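Local coordinates for YARHG domain-containing protein (Legionella pneumophila subsp. pneumophila, PDB 4G2A) that is of unknown function but, as a two-domain protein combining DUF4424 and YARHG regions, has been put forward as a putative nutrient-binding protein, at residues A[29-34]-A[180-185]; A[154-159]-A[230-235]. All coordinates share one frame; numbering follows the deposited sequence.

Interactions 1 and 2 illustrate how a beta-rich domain is built from pairings between strands remote in sequence: the chain runs through 29-34, 154-159, 180-185 and 230-235, so the partners alternate. Their centres lie about 10 Å apart, and they share apolar packing. Ile30 CG2 meets Val157 CG2 at 3.7 Å, and Ile30 CD1 approaches Tyr159 CD2 at 4.0 Å. Between segments 180-185 and 230-235, Pro181 CG touches Leu233 CD1, also at 3.7 Å. Interaction 1 is partly buried, and Arg29 at its exposed side binds two sulfate ions, probably from the crystallisation liquor, whereas interaction 2 is buried, close to the chain's centre, and contains Cys232 of a disulfide.

Interaction 1 of 2, residues A[29-34]-A[180-185]; sequences RISGKN and IPNTPT. With SO4 (sulfate ion), chain D; SO4 (sulfate ion), chain E.
Arg29 and Ile180 meet because Arg29 sets CG anti to its backbone N (chi1 -159°) and stays extended to NE, while Ile180 holds CG1 anti to its carbonyl carbon (chi1 -46°). The two side chains cross, and Ile180 CD1 lies over one face of the guanidinium, offset toward the rim, 3.5 Å from Arg29 NE. Around the edge of that group the N-H donors serve two sulfates: Arg29 NH1 donates to O3 and Arg29 NH2 to O2 of the chain D sulfate, both bonds 2.7 Å long, and NE reaches the chain E ion. The two anions would offset the arginine's charge, while the methyl covers a face that takes no part in these bonds. A short parallel pairing, Ser31 with Ile180, joins the backbones. Ile180 N donates to Ile30 O at 2.8 Å, and Gly32 N returns a nearly straight bond to Ile180 O. Where strand 174-180 gives way to a loop, Asn182 continues the join with its side chain: Asn182 ND2 donates to a lone pair of Gly32 O at 2.8 Å, in the plane of that carbonyl, and adds a weak bond to Ser31 OG. Strand 21-33 thus sits between strand 174-180, parallel to it, and strand 43-54, antiparallel to it; Ile30 packs on Trp44 and Tyr46, and Pro181 also rests on Trp44.

Interaction 2 of 2, residues A[154-159]-A[230-235]; sequences YHWVRY and SLCLFT
Cys232 lies against two aromatic side chains of the facing segment, in the tightly packed part of this contact. Its CB stands over the six-membered ring of Trp156, 3.7 Å from the centroid, and SG covers the same face toward the rim. With SG anti to the backbone N (chi1 -171°), the sulfur also comes 3.5 Å from Tyr154 CG, approaching that ring obliquely. Tyr154 then presents the CE1 edge to the face of Phe234 in an offset edge-to-face pair, planes at 75°. Tyr154 OH is hydrogen-bonded to Asp192, and Trp156 NE1 to Asp150. On the other face, Val157 CG1 packs 3.7 Å from Leu231 CB, the two side chains side by side. A water within the buried part joins His155 ND1 to Leu233 O and Thr235 N, while Thr235 CG2 lies over the imidazole.

The partly exposed Arg158-Ser230 end is looser: a water accepts from Arg158 NH1 at 2.7 Å and bonds to Ser230 OG.

Four backbone bonds define an antiparallel beta pairing with alternating hydrogen-bonded and non-hydrogen-bonded pairs, in which strand 229-235 lies between 155-160 and 185-187 and is tied by the Cys188-Cys232 disulfide to the end of the latter.

Interaction 1 of 2, residues A[29-34]-A[180-185]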
loop_
_atom_site.group_PDB
_atom_site.type_symbol
_atom_site.label_atom_id
_atom_site.label_comp_id
_atom_site.label_asym_id
_atom_site.label_seq_id
_atom_site.Cartn_x
_atom_site.Cartn_y
_atom_site.Cartn_z
ATOM N N ARG A 29 10.955 0.944 4.940
ATOM C CA ARG A 29 10.887 1.441 3.572
ATOM C C ARG A 29 9.967 0.541 2.789
ATOM O O ARG A 29 10.196 -0.655 2.751
ATOM C CB ARG A 29 12.301 1.491 2.959
ATOM C CG ARG A 29 12.406 2.424 1.781
ATOM C CD ARG A 29 13.803 2.398 1.227
ATOM N NE ARG A 29 13.935 3.178 -0.002
ATOM C CZ ARG A 29 13.764 2.667 -1.211
ATOM N NH1 ARG A 29 13.455 1.386 -1.362
ATOM N NH2 ARG A 29 13.881 3.434 -2.280
ATOM N N ILE A 30 8.884 1.098 2.235
ATOM C CA ILE A 30 7.858 0.356 1.486
ATOM C C ILE A 30 7.854 0.953 0.085
ATOM O O ILE A 30 7.542 2.141 -0.095
ATOM C CB ILE A 30 6.470 0.406 2.200
ATOM C CG1 ILE A 30 6.578 0.003 3.699
ATOM C CG2 ILE A 30 5.454 -0.458 1.461
ATOM C CD1 ILE A 30 5.260 0.056 4.534
ATOM N N SER A 31 8.331 0.165 -0.883
ATOM C CA SER A 31 8.526 0.629 -2.262
ATOM C C SER A 31 7.631 -0.088 -3.269
ATOM O O SER A 31 7.618 -1.312 -3.307
ATOM C CB SER A 31 9.986 0.464 -2.659
ATOM O OG SER A 31 10.163 1.074 -3.923
ATOM N N GLY A 32 6.925 0.691 -4.090
ATOM C CA GLY A 32 5.991 0.206 -5.109
ATOM C C GLY A 32 6.619 -0.119 -6.451
ATOM O O GLY A 32 7.592 0.510 -6.859
ATOM N N LYS A 33 6.041 -1.108 -7.143
ATOM C CA LYS A 33 6.411 -1.574 -8.480
ATOM C C LYS A 33 5.131 -1.916 -9.219
ATOM O O LYS A 33 4.255 -2.535 -8.615
ATOM C CB LYS A 33 7.325 -2.805 -8.373
ATOM C CG LYS A 33 8.007 -3.225 -9.669
ATOM C CD LYS A 33 8.880 -4.473 -9.449
ATOM C CE LYS A 33 9.559 -4.902 -10.732
ATOM N NZ LYS A 33 10.263 -6.213 -10.605
ATOM N N ASN A 34 4.999 -1.486 -10.507
ATOM C CA ASN A 34 3.858 -1.749 -11.407
ATOM C C ASN A 34 2.486 -1.346 -10.835
ATOM O O ASN A 34 1.489 -1.992 -11.182
ATOM C CB ASN A 34 3.793 -3.249 -11.776
ATOM C CG ASN A 34 5.015 -3.821 -12.425
ATOM O OD1 ASN A 34 5.603 -3.219 -13.314
ATOM N ND2 ASN A 34 5.410 -5.018 -12.006
ATOM N N ILE A 180 6.942 4.771 -0.904
ATOM C CA ILE A 180 7.449 5.225 -2.213
ATOM C C ILE A 180 6.721 4.465 -3.317
ATOM O O ILE A 180 7.188 3.411 -3.744
ATOM C CB ILE A 180 9.005 5.048 -2.334
ATOM C CG1 ILE A 180 9.724 5.540 -1.082
ATOM C CG2 ILE A 180 9.579 5.717 -3.610
ATOM C CD1 ILE A 180 10.970 4.790 -0.776
ATOM N N PRO A 181 5.605 5.019 -3.829
ATOM C CA PRO A 181 4.832 4.296 -4.859
ATOM C C PRO A 181 5.563 4.085 -6.191
ATOM O O PRO A 181 5.268 3.112 -6.889
ATOM C CB PRO A 181 3.597 5.180 -5.047
ATOM C CG PRO A 181 3.480 5.959 -3.772
ATOM C CD PRO A 181 4.896 6.242 -3.389
ATOM N N ASN A 182 6.489 5.002 -6.558
ATOM C CA ASN A 182 7.257 4.961 -7.804
ATOM C C ASN A 182 6.370 5.202 -9.045
ATOM O O ASN A 182 6.767 4.885 -10.172
ATOM C CB ASN A 182 8.049 3.660 -7.928
ATOM C CG ASN A 182 9.225 3.635 -6.999
ATOM O OD1 ASN A 182 10.033 4.555 -6.967
ATOM N ND2 ASN A 182 9.351 2.589 -6.226
ATOM N N THR A 183 5.177 5.777 -8.828
ATOM C CA THR A 183 4.212 6.158 -9.870
ATOM C C THR A 183 3.505 7.420 -9.364
ATOM O O THR A 183 3.424 7.558 -8.144
ATOM C CB THR A 183 3.234 4.994 -10.195
ATOM O OG1 THR A 183 2.501 5.297 -11.391
ATOM C CG2 THR A 183 2.246 4.701 -9.068
ATOM N N PRO A 184 2.975 8.350 -10.203
ATOM C CA PRO A 184 2.282 9.528 -9.625
ATOM C C PRO A 184 1.039 9.121 -8.816
ATOM O O PRO A 184 0.305 8.212 -9.215
ATOM C CB PRO A 184 1.939 10.391 -10.854
ATOM C CG PRO A 184 2.869 9.920 -11.919
ATOM C CD PRO A 184 3.007 8.439 -11.679
ATOM N N THR A 185 0.880 9.705 -7.617
ATOM C CA THR A 185 -0.232 9.402 -6.715
ATOM C C THR A 185 -0.779 10.650 -6.041
ATOM O O THR A 185 -0.163 11.715 -6.050
ATOM C CB THR A 185 0.176 8.394 -5.570
ATOM O OG1 THR A 185 1.164 8.993 -4.745
ATOM C CG2 THR A 185 0.664 7.047 -6.075
HETATM S S SO4 D . 13.433 1.574 -5.131
HETATM O O1 SO4 D . 12.681 0.983 -6.242
HETATM O O2 SO4 D . 12.815 2.840 -4.710
HETATM O O3 SO4 D . 13.462 0.646 -4.005
HETATM O O4 SO4 D . 14.806 1.810 -5.582
HETATM S S SO4 E . 15.053 7.326 -0.900
HETATM O O1 SO4 E . 15.110 6.733 -2.240
HETATM O O2 SO4 E . 13.893 8.220 -0.802
HETATM O O3 SO4 E . 14.952 6.254 0.105
HETATM O O4 SO4 E . 16.267 8.107 -0.650
#

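Interaction 2 of 2, residues A[154-159]-A[230-235]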
loop_
_atom_site.group_PDB
_atom_site.type_symbol
_atom_site.label_atom_id
_atom_site.label_comp_id
_atom_site.label_asym_id
_atom_site.label_seq_id
_atom_site.Cartn_x
_atom_site.Cartn_y
_atom_site.Cartn_z
ATOM N N TYR A 154 -9.397 2.486 -4.757
ATOM C CA TYR A 154 -8.301 2.770 -3.834
ATOM C C TYR A 154 -7.196 1.733 -3.899
ATOM O O TYR A 154 -7.447 0.590 -4.251
ATOM C CB TYR A 154 -8.810 2.812 -2.390
ATOM C CG TYR A 154 -9.968 3.735 -2.097
ATOM C CD1 TYR A 154 -10.187 4.881 -2.862
ATOM C CD2 TYR A 154 -10.786 3.523 -0.990
ATOM C CE1 TYR A 154 -11.206 5.777 -2.546
ATOM C CE2 TYR A 154 -11.814 4.404 -0.672
ATOM C CZ TYR A 154 -12.016 5.537 -1.449
ATOM O OH TYR A 154 -13.038 6.412 -1.139
ATOM N N HIS A 155 -5.980 2.143 -3.539
ATOM C CA HIS A 155 -4.788 1.311 -3.344
ATOM C C HIS A 155 -4.441 1.484 -1.874
ATOM O O HIS A 155 -4.464 2.608 -1.362
ATOM C CB HIS A 155 -3.636 1.721 -4.268
ATOM C CG HIS A 155 -3.526 0.920 -5.536
ATOM N ND1 HIS A 155 -4.206 1.296 -6.694
ATOM C CD2 HIS A 155 -2.745 -0.151 -5.820
ATOM C CE1 HIS A 155 -3.853 0.415 -7.621
ATOM N NE2 HIS A 155 -2.987 -0.481 -7.143
ATOM N N TRP A 156 -4.273 0.384 -1.165
ATOM C CA TRP A 156 -3.978 0.416 0.265
ATOM C C TRP A 156 -2.580 -0.107 0.550
ATOM O O TRP A 156 -2.197 -1.173 0.073
ATOM C CB TRP A 156 -4.998 -0.416 1.046
ATOM C CG TRP A 156 -6.361 0.199 1.126
ATOM C CD1 TRP A 156 -7.434 -0.081 0.337
ATOM C CD2 TRP A 156 -6.818 1.144 2.108
ATOM N NE1 TRP A 156 -8.519 0.657 0.735
ATOM C CE2 TRP A 156 -8.171 1.423 1.819
ATOM C CE3 TRP A 156 -6.203 1.802 3.196
ATOM C CZ2 TRP A 156 -8.935 2.321 2.587
ATOM C CZ3 TRP A 156 -6.959 2.685 3.958
ATOM C CH2 TRP A 156 -8.304 2.954 3.638
ATOM N N VAL A 157 -1.821 0.646 1.328
ATOM C CA VAL A 157 -0.487 0.241 1.771
ATOM C C VAL A 157 -0.598 0.281 3.287
ATOM O O VAL A 157 -1.117 1.248 3.843
ATOM C CB VAL A 157 0.708 1.029 1.142
ATOM C CG1 VAL A 157 0.386 2.502 0.960
ATOM C CG2 VAL A 157 2.003 0.841 1.922
ATOM N N ARG A 158 -0.306 -0.854 3.926
ATOM C CA ARG A 158 -0.487 -0.984 5.365
ATOM C C ARG A 158 0.725 -1.598 6.020
ATOM O O ARG A 158 1.504 -2.302 5.384
ATOM C CB ARG A 158 -1.737 -1.833 5.700
ATOM C CG ARG A 158 -2.933 -1.697 4.769
ATOM C CD ARG A 158 -3.989 -2.673 5.193
ATOM N NE ARG A 158 -4.967 -3.007 4.152
ATOM C CZ ARG A 158 -6.110 -2.355 3.953
ATOM N NH1 ARG A 158 -6.412 -1.285 4.687
ATOM N NH2 ARG A 158 -6.965 -2.768 3.028
ATOM N N TYR A 159 0.859 -1.337 7.318
ATOM C CA TYR A 159 1.913 -1.849 8.189
ATOM C C TYR A 159 1.403 -1.845 9.627
ATOM O O TYR A 159 1.016 -0.785 10.114
ATOM C CB TYR A 159 3.193 -1.022 8.047
ATOM C CG TYR A 159 4.430 -1.730 8.551
ATOM C CD1 TYR A 159 4.774 -1.695 9.899
ATOM C CD2 TYR A 159 5.234 -2.470 7.687
ATOM C CE1 TYR A 159 5.896 -2.361 10.373
ATOM C CE2 TYR A 159 6.373 -3.127 8.150
ATOM C CZ TYR A 159 6.709 -3.054 9.493
ATOM O OH TYR A 159 7.832 -3.689 9.967
ATOM N N SER A 230 -1.620 3.236 7.862
ATOM C CA SER A 230 -2.776 3.113 6.997
ATOM C C SER A 230 -2.692 4.225 5.987
ATOM O O SER A 230 -2.831 5.398 6.335
ATOM C CB SER A 230 -4.070 3.172 7.804
ATOM O OG SER A 230 -5.187 3.008 6.947
ATOM N N LEU A 231 -2.368 3.869 4.748
ATOM C CA LEU A 231 -2.236 4.854 3.689
ATOM C C LEU A 231 -3.020 4.407 2.465
ATOM O O LEU A 231 -2.749 3.369 1.856
ATOM C CB LEU A 231 -0.749 5.109 3.374
ATOM C CG LEU A 231 -0.400 6.222 2.392
ATOM C CD1 LEU A 231 -0.799 7.590 2.930
ATOM C CD2 LEU A 231 1.085 6.209 2.090
ATOM N N CYS A 232 -4.030 5.196 2.156
ATOM C CA CYS A 232 -4.932 5.018 1.036
ATOM C C CYS A 232 -4.522 5.975 -0.113
ATOM O O CYS A 232 -4.470 7.200 0.080
ATOM C CB CYS A 232 -6.361 5.267 1.497
ATOM S SG CYS A 232 -7.603 4.818 0.277
ATOM N N LEU A 233 -4.204 5.407 -1.287
ATOM C CA LEU A 233 -3.710 6.170 -2.445
ATOM C C LEU A 233 -4.499 5.979 -3.710
ATOM O O LEU A 233 -5.059 4.905 -3.949
ATOM C CB LEU A 233 -2.257 5.767 -2.775
ATOM C CG LEU A 233 -1.171 5.997 -1.730
ATOM C CD1 LEU A 233 0.147 5.392 -2.197
ATOM C CD2 LEU A 233 -1.008 7.468 -1.418
ATOM N N PHE A 234 -4.467 7.007 -4.568
ATOM C CA PHE A 234 -5.021 6.931 -5.908
ATOM C C PHE A 234 -3.857 6.874 -6.867
ATOM O O PHE A 234 -2.943 7.676 -6.754
ATOM C CB PHE A 234 -5.955 8.125 -6.252
ATOM C CG PHE A 234 -7.426 7.918 -5.990
ATOM C CD1 PHE A 234 -8.131 6.908 -6.640
ATOM C CD2 PHE A 234 -8.121 8.765 -5.137
ATOM C CE1 PHE A 234 -9.488 6.713 -6.390
ATOM C CE2 PHE A 234 -9.479 8.574 -4.888
ATOM C CZ PHE A 234 -10.154 7.548 -5.518
ATOM N N THR A 235 -3.882 5.930 -7.792
ATOM C CA THR A 235 -2.907 5.821 -8.871
ATOM C C THR A 235 -3.593 6.426 -10.089
ATOM O O THR A 235 -4.806 6.653 -10.041
ATOM C CB THR A 235 -2.478 4.370 -9.070
ATOM O OG1 THR A 235 -3.653 3.598 -9.276
ATOM C CG2 THR A 235 -1.669 3.820 -7.909
HETATM O O HOH W 1 -5.743 3.780 -6.652
HETATM O O HOH W 2 -4.989 0.305 6.289
#